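Local coordinates for protein nicotinamide-nucleotide adenylyltransferase NadR family / Ribosylnicotinamide kinase (Lactococcus lactis subsp. cremoris, PDB 6GYE) that probably phosphorylates nicotinamide riboside and adenylylates the resulting mononucleotide in NAD+ synthesis, coupling vitamin uptake to cofactor production, at residues I289-P301 with L331-D344. Residues are numbered along the deposited sequence; the frame is centred on the assembly and turned at random.
With NNR (Nicotinamide riboside), chain I.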
loop_
_atom_site.group_PDB
_atom_site.type_symbol
_atom_site.label_atom_id
_atom_site.label_comp_id
_atom_site.label_asym_id
_atom_site.label_seq_id
_atom_site.Cartn_x
_atom_site.Cartn_y
_atom_site.Cartn_z
ATOM N N ILE A 289 -9.027 3.498 12.870
ATOM C CA ILE A 289 -8.708 4.787 12.272
ATOM C C ILE A 289 -7.205 4.891 12.037
ATOM O O ILE A 289 -6.758 5.479 11.044
ATOM C CB ILE A 289 -9.248 5.932 13.148
ATOM C CG1 ILE A 289 -10.781 5.950 13.094
ATOM C CG2 ILE A 289 -8.680 7.287 12.687
ATOM C CD1 ILE A 289 -11.421 6.911 14.097
ATOM N N ALA A 290 -6.407 4.298 12.923
ATOM C CA ALA A 290 -4.960 4.284 12.740
ATOM C C ALA A 290 -4.513 3.498 11.513
ATOM O O ALA A 290 -3.407 3.740 11.019
ATOM C CB ALA A 290 -4.281 3.692 13.976
ATOM N N ASP A 291 -5.317 2.553 11.030
ATOM C CA ASP A 291 -4.962 1.763 9.860
ATOM C C ASP A 291 -5.439 2.383 8.562
ATOM O O ASP A 291 -5.294 1.758 7.509
ATOM C CB ASP A 291 -5.547 0.351 9.956
ATOM C CG ASP A 291 -4.866 -0.493 10.994
ATOM O OD1 ASP A 291 -3.745 -0.135 11.412
ATOM O OD2 ASP A 291 -5.454 -1.522 11.391
ATOM N N GLU A 292 -6.066 3.547 8.616
ATOM C CA GLU A 292 -6.570 4.195 7.416
ATOM C C GLU A 292 -5.525 5.134 6.834
ATOM O O GLU A 292 -4.815 5.827 7.567
ATOM C CB GLU A 292 -7.856 4.954 7.719
ATOM C CG GLU A 292 -8.978 4.048 8.213
ATOM C CD GLU A 292 -10.301 4.785 8.346
ATOM O OE1 GLU A 292 -10.330 5.972 7.961
ATOM O OE2 GLU A 292 -11.302 4.184 8.814
ATOM N N ARG A 293 -5.414 5.126 5.510
ATOM C CA ARG A 293 -4.540 6.035 4.781
ATOM C C ARG A 293 -5.427 6.826 3.838
ATOM O O ARG A 293 -5.974 6.260 2.894
ATOM C CB ARG A 293 -3.469 5.280 3.990
ATOM C CG ARG A 293 -2.825 4.119 4.698
ATOM C CD ARG A 293 -1.603 4.559 5.450
ATOM N NE ARG A 293 -1.009 3.475 6.227
ATOM C CZ ARG A 293 -1.278 3.240 7.507
ATOM N NH1 ARG A 293 -2.147 4.008 8.152
ATOM N NH2 ARG A 293 -0.684 2.236 8.140
ATOM N N MET A 294 -5.545 8.133 4.055
ATOM C CA MET A 294 -6.372 8.980 3.207
ATOM C C MET A 294 -5.545 10.119 2.637
ATOM O O MET A 294 -4.782 10.767 3.361
ATOM C CB MET A 294 -7.572 9.523 3.983
ATOM C CG MET A 294 -8.557 8.414 4.332
ATOM S SD MET A 294 -9.888 8.950 5.398
ATOM C CE MET A 294 -9.024 9.212 6.939
ATOM N N ASP A 295 -5.694 10.358 1.338
ATOM C CA ASP A 295 -5.013 11.474 0.700
ATOM C C ASP A 295 -5.918 12.677 0.551
ATOM O O ASP A 295 -5.444 13.812 0.610
ATOM C CB ASP A 295 -4.479 11.068 -0.684
ATOM C CG ASP A 295 -3.474 9.937 -0.610
ATOM O OD1 ASP A 295 -2.308 10.187 -0.234
ATOM O OD2 ASP A 295 -3.851 8.782 -0.900
ATOM N N LEU A 296 -7.215 12.444 0.408
ATOM C CA LEU A 296 -8.181 13.509 0.197
ATOM C C LEU A 296 -9.477 13.083 0.859
ATOM O O LEU A 296 -9.919 11.952 0.651
ATOM C CB LEU A 296 -8.412 13.764 -1.296
ATOM C CG LEU A 296 -9.603 14.679 -1.579
ATOM C CD1 LEU A 296 -9.320 16.076 -1.006
ATOM C CD2 LEU A 296 -9.932 14.740 -3.072
ATOM N N ILE A 297 -10.067 13.978 1.649
ATOM C CA ILE A 297 -11.322 13.740 2.346
ATOM C C ILE A 297 -12.340 14.765 1.852
ATOM O O ILE A 297 -12.199 15.969 2.105
ATOM C CB ILE A 297 -11.141 13.824 3.868
ATOM C CG1 ILE A 297 -10.189 12.719 4.343
ATOM C CG2 ILE A 297 -12.490 13.716 4.590
ATOM C CD1 ILE A 297 -9.622 12.958 5.754
ATOM N N LEU A 298 -13.367 14.293 1.161
ATOM C CA LEU A 298 -14.435 15.142 0.643
ATOM C C LEU A 298 -15.614 15.119 1.610
ATOM O O LEU A 298 -16.201 14.061 1.847
ATOM C CB LEU A 298 -14.885 14.658 -0.738
ATOM C CG LEU A 298 -13.821 14.802 -1.825
ATOM C CD1 LEU A 298 -14.236 14.114 -3.091
ATOM C CD2 LEU A 298 -13.536 16.262 -2.103
ATOM N N VAL A 299 -15.976 16.281 2.149
ATOM C CA VAL A 299 -17.062 16.386 3.116
ATOM C C VAL A 299 -18.242 17.052 2.428
ATOM O O VAL A 299 -18.106 18.157 1.894
ATOM C CB VAL A 299 -16.636 17.181 4.361
ATOM C CG1 VAL A 299 -17.829 17.426 5.270
ATOM C CG2 VAL A 299 -15.529 16.440 5.108
ATOM N N ILE A 300 -19.399 16.393 2.442
ATOM C CA ILE A 300 -20.634 16.979 1.924
ATOM C C ILE A 300 -21.340 17.672 3.088
ATOM O O ILE A 300 -21.848 16.984 3.987
ATOM C CB ILE A 300 -21.532 15.920 1.279
ATOM C CG1 ILE A 300 -20.783 15.189 0.161
ATOM C CG2 ILE A 300 -22.818 16.566 0.780
ATOM C CD1 ILE A 300 -21.615 14.083 -0.511
ATOM N N PRO A 301 -21.433 18.997 3.090
ATOM C CA PRO A 301 -22.027 19.701 4.220
ATOM C C PRO A 301 -23.536 19.725 4.100
ATOM O O PRO A 301 -24.086 19.541 3.006
ATOM C CB PRO A 301 -21.438 21.111 4.091
ATOM C CG PRO A 301 -21.302 21.276 2.623
ATOM C CD PRO A 301 -20.937 19.929 2.067
ATOM N N LEU A 331 -12.578 15.248 12.801
ATOM C CA LEU A 331 -11.514 15.428 11.817
ATOM C C LEU A 331 -10.407 16.322 12.371
ATOM O O LEU A 331 -9.226 16.118 12.066
ATOM C CB LEU A 331 -12.076 15.991 10.506
ATOM C CG LEU A 331 -12.964 15.045 9.682
ATOM C CD1 LEU A 331 -13.688 15.763 8.536
ATOM C CD2 LEU A 331 -12.159 13.892 9.138
ATOM N N ALA A 332 -10.757 17.291 13.216
ATOM C CA ALA A 332 -9.717 18.030 13.916
ATOM C C ALA A 332 -9.030 17.141 14.945
ATOM O O ALA A 332 -7.798 17.136 15.046
ATOM C CB ALA A 332 -10.305 19.276 14.576
ATOM N N GLU A 333 -9.809 16.368 15.704
ATOM C CA GLU A 333 -9.238 15.494 16.726
ATOM C C GLU A 333 -8.149 14.583 16.159
ATOM O O GLU A 333 -7.128 14.351 16.812
ATOM C CB GLU A 333 -10.349 14.668 17.384
ATOM C CG GLU A 333 -9.848 13.626 18.374
ATOM C CD GLU A 333 -10.966 12.879 19.079
ATOM O OE1 GLU A 333 -10.674 12.157 20.058
ATOM O OE2 GLU A 333 -12.140 13.031 18.675
ATOM N N PHE A 334 -8.320 14.086 14.937
ATOM C CA PHE A 334 -7.343 13.187 14.336
ATOM C C PHE A 334 -6.380 13.910 13.396
ATOM O O PHE A 334 -5.665 13.250 12.640
ATOM C CB PHE A 334 -8.053 12.041 13.603
ATOM C CG PHE A 334 -8.824 11.127 14.523
ATOM C CD1 PHE A 334 -8.162 10.208 15.331
ATOM C CD2 PHE A 334 -10.199 11.220 14.620
ATOM C CE1 PHE A 334 -8.858 9.383 16.208
ATOM C CE2 PHE A 334 -10.906 10.400 15.497
ATOM C CZ PHE A 334 -10.230 9.477 16.294
ATOM N N GLY A 335 -6.358 15.240 13.423
ATOM C CA GLY A 335 -5.378 16.020 12.667
ATOM C C GLY A 335 -5.446 15.890 11.157
ATOM O O GLY A 335 -4.404 15.861 10.492
ATOM N N LEU A 336 -6.649 15.848 10.595
ATOM C CA LEU A 336 -6.843 15.594 9.175
ATOM C C LEU A 336 -7.241 16.837 8.387
ATOM O O LEU A 336 -7.515 16.736 7.186
ATOM C CB LEU A 336 -7.908 14.513 8.997
ATOM C CG LEU A 336 -7.587 13.173 9.656
ATOM C CD1 LEU A 336 -8.822 12.305 9.686
ATOM C CD2 LEU A 336 -6.476 12.484 8.903
ATOM N N LEU A 337 -7.275 18.007 9.021
ATOM C CA LEU A 337 -7.942 19.148 8.398
ATOM C C LEU A 337 -7.285 19.572 7.092
ATOM O O LEU A 337 -7.957 20.144 6.226
ATOM C CB LEU A 337 -7.988 20.320 9.375
ATOM C CG LEU A 337 -8.921 20.044 10.552
ATOM C CD1 LEU A 337 -9.020 21.239 11.436
ATOM C CD2 LEU A 337 -10.301 19.647 10.026
ATOM N N ASP A 338 -5.991 19.292 6.914
ATOM C CA ASP A 338 -5.320 19.717 5.687
ATOM C C ASP A 338 -5.696 18.873 4.478
ATOM O O ASP A 338 -5.463 19.305 3.343
ATOM C CB ASP A 338 -3.806 19.694 5.874
ATOM C CG ASP A 338 -3.292 20.943 6.562
ATOM O OD1 ASP A 338 -3.920 22.019 6.412
ATOM O OD2 ASP A 338 -2.262 20.852 7.257
ATOM N N LYS A 339 -6.306 17.712 4.692
ATOM C CA LYS A 339 -6.796 16.869 3.614
ATOM C C LYS A 339 -8.283 17.053 3.344
ATOM O O LYS A 339 -8.822 16.393 2.448
ATOM C CB LYS A 339 -6.511 15.398 3.950
ATOM C CG LYS A 339 -5.019 15.086 4.074
ATOM C CD LYS A 339 -4.809 13.681 4.619
ATOM C CE LYS A 339 -3.329 13.307 4.640
ATOM N NZ LYS A 339 -3.177 11.955 5.246
ATOM N N VAL A 340 -8.960 17.932 4.079
ATOM C CA VAL A 340 -10.411 18.060 3.989
ATOM C C VAL A 340 -10.776 19.164 3.003
ATOM O O VAL A 340 -10.306 20.298 3.117
ATOM C CB VAL A 340 -11.027 18.352 5.366
ATOM C CG1 VAL A 340 -12.496 18.682 5.209
ATOM C CG2 VAL A 340 -10.866 17.173 6.312
ATOM N N VAL A 341 -11.636 18.831 2.051
ATOM C CA VAL A 341 -12.283 19.795 1.176
ATOM C C VAL A 341 -13.781 19.681 1.413
ATOM O O VAL A 341 -14.349 18.586 1.320
ATOM C CB VAL A 341 -11.941 19.539 -0.301
ATOM C CG1 VAL A 341 -12.779 20.437 -1.202
ATOM C CG2 VAL A 341 -10.432 19.735 -0.540
ATOM N N ILE A 342 -14.415 20.802 1.736
ATOM C CA ILE A 342 -15.840 20.851 2.020
ATOM C C ILE A 342 -16.576 21.250 0.747
ATOM O O ILE A 342 -16.253 22.276 0.130
ATOM C CB ILE A 342 -16.126 21.837 3.159
ATOM C CG1 ILE A 342 -15.386 21.381 4.407
ATOM C CG2 ILE A 342 -17.620 21.942 3.397
ATOM C CD1 ILE A 342 -15.740 22.165 5.626
ATOM N N LEU A 343 -17.557 20.442 0.343
ATOM C CA LEU A 343 -18.272 20.670 -0.917
ATOM C C LEU A 343 -19.512 21.536 -0.679
ATOM O O LEU A 343 -20.659 21.099 -0.771
ATOM C CB LEU A 343 -18.623 19.339 -1.561
ATOM C CG LEU A 343 -17.410 18.452 -1.856
ATOM C CD1 LEU A 343 -17.862 17.072 -2.272
ATOM C CD2 LEU A 343 -16.550 19.093 -2.949
ATOM N N ASP A 344 -19.254 22.818 -0.442
ATOM C CA ASP A 344 -20.309 23.785 -0.140
ATOM C C ASP A 344 -20.624 24.644 -1.368
ATOM O O ASP A 344 -20.276 25.821 -1.463
ATOM C CB ASP A 344 -19.901 24.634 1.063
ATOM C CG ASP A 344 -18.547 25.308 0.873
ATOM O OD1 ASP A 344 -17.913 25.125 -0.200
ATOM O OD2 ASP A 344 -18.102 26.000 1.811
HETATM O O2R NNR I . -6.184 -3.094 3.274
HETATM C C2R NNR I . -5.330 -1.971 3.532
HETATM C C3R NNR I . -3.954 -2.382 4.042
HETATM O O3R NNR I . -3.809 -3.803 4.166
HETATM C C4R NNR I . -3.797 -1.728 5.406
HETATM C C5R NNR I . -2.597 -0.791 5.434
HETATM O O5R NNR I . -2.512 -0.164 6.719
HETATM O O4R NNR I . -4.991 -0.992 5.682
HETATM C C1R NNR I . -5.940 -1.100 4.619
HETATM N N1 NNR I . -6.233 0.229 4.079
HETATM C C2 NNR I . -7.365 0.852 4.434
HETATM C C6 NNR I . -5.365 0.806 3.237
HETATM C C5 NNR I . -5.619 2.067 2.709
HETATM C C4 NNR I . -6.784 2.733 3.061
HETATM C C3 NNR I . -7.667 2.114 3.936
HETATM C C7 NNR I . -8.936 2.802 4.339
HETATM O O7 NNR I . -9.883 2.134 4.722
HETATM N N7 NNR I . -8.997 4.131 4.270
#
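The side chain of Lys339 runs alongside residues 294-295, just before strand 296-300. CB and CG pass the carbonyl of Asp295, with CG 3.7 Å from Asp295 O. CD and CE then slide past Met294 O, and NZ ends on that oxygen at 2.7 Å, meeting the carbonyl nearly end-on (C=O...N 172°). Extended torsions beyond CG, chi2 to chi4 all within 10° of 180°, give the chain this reach.

The backbone of Lys339 opens the parallel pairing: its O accepts Ile297 N, then Val341 bonds Ile297 and Val299 through its N and O, and Leu343 N closes on Val299 O at 2.8 Å. Strand 340-342 is the outermost strand of the four-stranded P-loop NTPase sheet, next to 296-300.

On one face Val299 CG2 touches Val340 CG1 and meets Leu331 CD1 tip to tip (3.9 Å), while Ile297 crosses Leu336 at about a right angle, CD1 touching Leu336 CB (4.0 Å). Farther along, Ile289 lays CG2 over the Phe334 ring, 4.2 Å from its centroid.

The loop carrying Asp291, Glu292 and Arg293 of the nicotinamide riboside pocket is thus held at both ends, by Lys339 and by Phe334, consistent with a defined position for it.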